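Long-range contacts in probable dehydrogenase (Bordetella bronchiseptica, PDB 3MOI), which probably catalyses an NAD(P)-dependent oxidation or reduction, as a two-domain oxidoreductase of the GFO/IDH/MocA family whose substrate is not established: residues 151-156 and 234-239; 177-182 and 228-233. All blocks are in the same frame, centred on the assembly; numbering follows the deposited sequence.

Interaction 1: residues 151-156 and 234-239; sequences FNYTDF and DHFDSD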
# COMPACT_ATOMS: atom_id res chain seq x y z
N PHE A 151 1.45 3.40 4.12
CA PHE A 151 0.02 3.66 4.29
C PHE A 151 -0.31 3.86 5.75
O PHE A 151 0.43 3.44 6.62
CB PHE A 151 -0.86 2.57 3.64
CG PHE A 151 -0.58 1.20 4.17
CD1 PHE A 151 0.46 0.44 3.65
CD2 PHE A 151 -1.30 0.69 5.26
CE1 PHE A 151 0.77 -0.79 4.16
CE2 PHE A 151 -0.99 -0.55 5.80
CZ PHE A 151 0.04 -1.31 5.25
N ASN A 152 -1.41 4.55 6.03
CA ASN A 152 -1.85 4.83 7.38
C ASN A 152 -3.34 4.95 7.25
O ASN A 152 -3.77 5.75 6.48
CB ASN A 152 -1.25 6.13 7.86
CG ASN A 152 -1.24 6.26 9.40
OD1 ASN A 152 -1.75 5.39 10.09
ND2 ASN A 152 -0.67 7.37 9.92
N TYR A 153 -4.10 4.10 7.90
CA TYR A 153 -5.54 4.25 8.05
C TYR A 153 -5.79 4.59 9.52
O TYR A 153 -5.24 3.92 10.44
CB TYR A 153 -6.29 2.92 7.68
CG TYR A 153 -6.07 2.51 6.24
CD1 TYR A 153 -4.84 2.11 5.78
CD2 TYR A 153 -7.11 2.56 5.32
CE1 TYR A 153 -4.64 1.76 4.45
CE2 TYR A 153 -6.92 2.21 4.00
CZ TYR A 153 -5.70 1.84 3.56
OH TYR A 153 -5.55 1.48 2.24
N THR A 154 -6.65 5.57 9.77
CA THR A 154 -6.60 6.41 10.99
C THR A 154 -7.98 6.89 11.33
O THR A 154 -8.92 6.62 10.55
CB THR A 154 -5.77 7.57 10.62
OG1 THR A 154 -4.43 7.29 10.99
CG2 THR A 154 -6.23 8.80 11.15
N ASP A 155 -8.14 7.57 12.49
CA ASP A 155 -9.43 8.16 12.85
C ASP A 155 -9.43 9.69 12.89
O ASP A 155 -10.32 10.32 13.52
CB ASP A 155 -9.93 7.61 14.17
CG ASP A 155 -9.09 8.08 15.36
OD1 ASP A 155 -9.39 7.57 16.50
OD2 ASP A 155 -8.14 8.91 15.13
N PHE A 156 -8.49 10.26 12.16
CA PHE A 156 -8.15 11.66 12.21
C PHE A 156 -9.36 12.53 11.96
O PHE A 156 -9.64 13.48 12.70
CB PHE A 156 -7.05 11.95 11.16
CG PHE A 156 -6.80 13.41 10.91
CD1 PHE A 156 -5.80 14.09 11.62
CD2 PHE A 156 -7.50 14.08 9.96
CE1 PHE A 156 -5.55 15.44 11.40
CE2 PHE A 156 -7.25 15.44 9.72
CZ PHE A 156 -6.28 16.12 10.46
N ASP A 234 -11.86 6.63 10.31
CA ASP A 234 -12.07 5.80 11.49
C ASP A 234 -12.69 4.45 11.15
O ASP A 234 -13.52 3.90 11.92
CB ASP A 234 -12.95 6.51 12.52
CG ASP A 234 -12.87 5.85 13.90
OD1 ASP A 234 -13.57 6.35 14.82
OD2 ASP A 234 -12.12 4.84 14.05
N HIS A 235 -12.29 3.91 9.99
CA HIS A 235 -12.76 2.60 9.57
C HIS A 235 -11.60 1.66 9.81
O HIS A 235 -11.33 1.34 10.95
CB HIS A 235 -13.20 2.64 8.14
CG HIS A 235 -14.46 3.40 7.93
ND1 HIS A 235 -14.76 4.03 6.74
CD2 HIS A 235 -15.51 3.64 8.76
CE1 HIS A 235 -15.95 4.61 6.84
NE2 HIS A 235 -16.42 4.39 8.05
N PHE A 236 -10.89 1.20 8.79
CA PHE A 236 -9.76 0.29 9.06
C PHE A 236 -8.80 1.05 9.97
O PHE A 236 -8.75 2.29 9.94
CB PHE A 236 -9.06 -0.19 7.80
CG PHE A 236 -7.92 -1.13 8.07
CD1 PHE A 236 -8.12 -2.30 8.76
CD2 PHE A 236 -6.65 -0.83 7.69
CE1 PHE A 236 -7.08 -3.16 9.03
CE2 PHE A 236 -5.61 -1.69 7.98
CZ PHE A 236 -5.84 -2.86 8.64
N ASP A 237 -8.07 0.30 10.80
CA ASP A 237 -7.07 0.90 11.66
C ASP A 237 -5.81 0.13 11.50
O ASP A 237 -5.72 -1.02 11.92
CB ASP A 237 -7.50 0.87 13.12
CG ASP A 237 -6.40 1.33 14.07
OD1 ASP A 237 -5.27 1.64 13.61
OD2 ASP A 237 -6.66 1.36 15.30
N SER A 238 -4.81 0.81 10.92
CA SER A 238 -3.62 0.14 10.43
C SER A 238 -2.61 -0.15 11.52
O SER A 238 -1.60 -0.79 11.27
CB SER A 238 -2.96 0.93 9.26
OG SER A 238 -3.00 2.34 9.43
N ASP A 239 -2.85 0.28 12.74
CA ASP A 239 -1.97 -0.16 13.81
C ASP A 239 -2.06 -1.70 13.97
O ASP A 239 -1.12 -2.34 14.45
CB ASP A 239 -2.28 0.60 15.09
CG ASP A 239 -2.06 2.15 14.96
OD1 ASP A 239 -1.23 2.59 14.13
OD2 ASP A 239 -2.71 2.89 15.73
O HOH W 1 -4.22 3.87 12.97
O HOH W 2 -9.75 4.52 9.09

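Interaction 2: residues 177-182 and 228-233; sequences NQLPHQ and MVYSGY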
# COMPACT_ATOMS: atom_id res chain seq x y z
N ASN A 177 -2.27 18.34 7.16
CA ASN A 177 -2.13 17.97 8.60
C ASN A 177 -1.65 16.52 8.79
O ASN A 177 -1.37 16.10 9.93
CB ASN A 177 -3.47 18.23 9.28
CG ASN A 177 -3.86 19.71 9.17
OD1 ASN A 177 -3.25 20.56 9.80
ND2 ASN A 177 -4.86 20.03 8.34
N GLN A 178 -1.61 15.74 7.71
CA GLN A 178 -1.21 14.33 7.81
C GLN A 178 -0.20 13.91 6.70
O GLN A 178 0.89 13.39 6.95
CB GLN A 178 -2.45 13.47 7.82
CG GLN A 178 -3.34 13.59 9.10
CD GLN A 178 -2.63 12.94 10.32
OE1 GLN A 178 -1.85 13.59 11.04
NE2 GLN A 178 -2.86 11.66 10.50
N LEU A 179 -0.56 14.15 5.46
CA LEU A 179 0.30 13.78 4.37
C LEU A 179 1.76 14.31 4.55
O LEU A 179 2.71 13.64 4.19
CB LEU A 179 -0.33 14.33 3.10
CG LEU A 179 -1.12 13.35 2.23
CD1 LEU A 179 -1.81 12.22 3.00
CD2 LEU A 179 -2.07 14.06 1.24
N PRO A 180 1.93 15.51 5.13
CA PRO A 180 3.33 15.93 5.26
C PRO A 180 4.18 14.93 6.06
O PRO A 180 5.38 14.77 5.77
CB PRO A 180 3.25 17.33 5.93
CG PRO A 180 1.98 17.89 5.43
CD PRO A 180 1.01 16.62 5.37
N HIS A 181 3.59 14.21 6.99
CA HIS A 181 4.36 13.20 7.72
C HIS A 181 4.88 12.10 6.80
O HIS A 181 6.04 11.66 6.91
CB HIS A 181 3.52 12.61 8.85
CG HIS A 181 3.17 13.58 9.93
ND1 HIS A 181 4.12 14.37 10.56
CD2 HIS A 181 2.00 13.81 10.57
CE1 HIS A 181 3.53 15.12 11.48
NE2 HIS A 181 2.24 14.78 11.53
N GLN A 182 4.10 11.70 5.82
CA GLN A 182 4.56 10.69 4.91
C GLN A 182 5.53 11.31 3.92
O GLN A 182 6.57 10.73 3.60
CB GLN A 182 3.37 10.05 4.18
CG GLN A 182 2.48 9.26 5.12
CD GLN A 182 1.23 8.78 4.52
OE1 GLN A 182 0.54 9.54 3.90
NE2 GLN A 182 0.88 7.51 4.73
N MET A 228 1.98 6.40 -1.50
CA MET A 228 1.54 6.99 -0.23
C MET A 228 0.02 6.90 -0.26
O MET A 228 -0.62 7.35 -1.22
CB MET A 228 2.03 8.44 -0.18
CG MET A 228 1.62 9.32 0.98
SD MET A 228 2.12 11.10 0.79
CE MET A 228 3.46 10.74 -0.21
N VAL A 229 -0.54 6.25 0.76
CA VAL A 229 -1.96 6.09 0.92
C VAL A 229 -2.35 6.48 2.34
O VAL A 229 -1.70 6.09 3.30
CB VAL A 229 -2.42 4.62 0.69
CG1 VAL A 229 -3.88 4.42 1.17
CG2 VAL A 229 -2.28 4.20 -0.76
N TYR A 230 -3.44 7.22 2.48
CA TYR A 230 -3.89 7.73 3.81
C TYR A 230 -5.40 7.76 3.81
O TYR A 230 -6.00 8.24 2.84
CB TYR A 230 -3.41 9.17 4.08
CG TYR A 230 -3.70 9.55 5.49
CD1 TYR A 230 -2.73 9.48 6.45
CD2 TYR A 230 -5.01 9.88 5.89
CE1 TYR A 230 -3.02 9.79 7.74
CE2 TYR A 230 -5.28 10.16 7.15
CZ TYR A 230 -4.27 10.11 8.09
OH TYR A 230 -4.55 10.40 9.41
N SER A 231 -6.00 7.29 4.89
CA SER A 231 -7.46 7.41 5.11
C SER A 231 -7.75 7.62 6.60
O SER A 231 -7.13 6.97 7.47
CB SER A 231 -8.15 6.15 4.63
OG SER A 231 -9.54 6.23 4.79
N GLY A 232 -8.67 8.54 6.89
CA GLY A 232 -8.86 9.05 8.26
C GLY A 232 -10.28 8.92 8.76
O GLY A 232 -10.65 9.56 9.72
N TYR A 233 -11.08 8.06 8.12
CA TYR A 233 -12.52 8.01 8.40
C TYR A 233 -12.88 7.12 9.59
O TYR A 233 -14.06 6.87 9.86
CB TYR A 233 -13.26 7.59 7.12
CG TYR A 233 -13.06 8.57 5.96
CD1 TYR A 233 -13.61 9.86 6.00
CD2 TYR A 233 -12.32 8.23 4.84
CE1 TYR A 233 -13.42 10.77 4.96
CE2 TYR A 233 -12.10 9.15 3.78
CZ TYR A 233 -12.65 10.41 3.86
OH TYR A 233 -12.47 11.30 2.84

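Interaction 1: residues 151-156 and 234-239
Tyr-153 and Phe-236 meet as a T-shaped pair: the edge of the phenylalanine is directed at the tyrosine face, with the ring planes at 72° and the centroids 5.5 Å apart. The closest approach is from Phe-236 CD2 to Tyr-153 CG, 3.7 Å, near the root of the tyrosine ring. Phe-236 CG, anti to its backbone N (chi1 -179°), is placed so that the ring lies beside Tyr-153. The pair also borders the dimer interface: Phe-236 meets Tyr-322 of the second subunit edge-to-face, and Tyr-153 OH bonds to Asn-149 ND2 of that subunit. Near the plane of the tyrosine ring, at its edge, lies Ser-238 OG, which accepts a hydrogen bond from Tyr-153 N at 2.6 Å. The serine hydroxyl sits between its own backbone N and carbonyl carbon (chi1 38°), while Ser-238 N donates almost straight to Tyr-153 O over 3.2 Å, so one serine grips both polar backbone atoms of the tyrosine. These bonds fasten the end of strand 145-153, in the large sheet of the GFO/IDH/MocA C-terminal domain, to the loop that follows strand 225-231. Water 1 donates to both Tyr-153 O and Asp-237 OD1; the latter also accepts from Asp-239 N above the carboxylate plane, closing an Asx turn, while Asp-237 OD2 forms a salt bridge with Lys-252. Water 2 donates to Thr-154 O and Phe-236 O and accepts from His-235 N. Thr-154 O takes a further bond from Asp-234 N, 2.9 Å, in the carbonyl plane on a lone pair. Beside it, Asp-155 CB packs 3.4 Å from Asp-234 CG. The two carboxylates probably repel each other mildly, with Asp-155 OD1 4.6 Å from Asp-234 OD2, but each has its own partner: Arg-159 for Asp-155 and the backbone N of Ala-259 for Asp-234.

Interaction 2: residues 177-182 and 228-233
Gln-182 hydrogen-bonds to Val-229: NE2 of the glutamine donates to Val-229 O over 3.3 Å. The N-H is nearly straight on the acceptor (169°), and the oxygen lies in the amide plane, although the donor stands above the plane of the carbonyl. A chi2 of 172° carries Gln-182 CD out from the helix toward the strand. The amide oxygen comes to the edge of the Tyr-230 ring, near the ring plane. Van der Waals contacts also join helix and strand: Met-228 CG lies against the Gln-182 amide, nearest OE1, and Met-228 SD lies 3.8 Å from Gln-182 CB. Leu-179 CG approaches the same sulphur at 4.2 Å. Leu-179 CD1 packs on Tyr-230 CB at 3.6 Å, the two side chains running aslant. A CH-pi contact completes the set: Gln-178 CB lies over one face of Tyr-230, 4.1 Å from the ring centroid and 26° off its normal. This is helix-on-sheet packing in the GFO/IDH/MocA C-terminal domain: residues 178-182, leading into helix 179-190, lie against strand 225-231, whose Met-228 also touches Ile-183 and Ile-186 farther along that helix, while backbone bonds join the strand to 213-220 and 145-153, its neighbours in the sheet.

From the N terminus, the chain first passes through the Rossmann-type domain, then follows strand 145-153 and leaves it through 154-156, where the loop of interaction 1 opens. It turns through helix 174-177 into helix 179-190, where the loop of interaction 2 opens. Strands 194-202 and 213-220 follow, and strand 225-231 closes that loop by packing against the first part of the helix. The chain then runs directly into 234-239, which closes the wider loop of interaction 1; interaction 2 therefore falls wholly within it, without crossing. Asn-152 probably hydrogen-bonds to Val-229 and Ser-231, which joins the two contacts across neighbouring strands 145-153 and 225-231. Interaction 2 ties a helix to the sheet, and interaction 1 ties two strand exits together beside the second subunit.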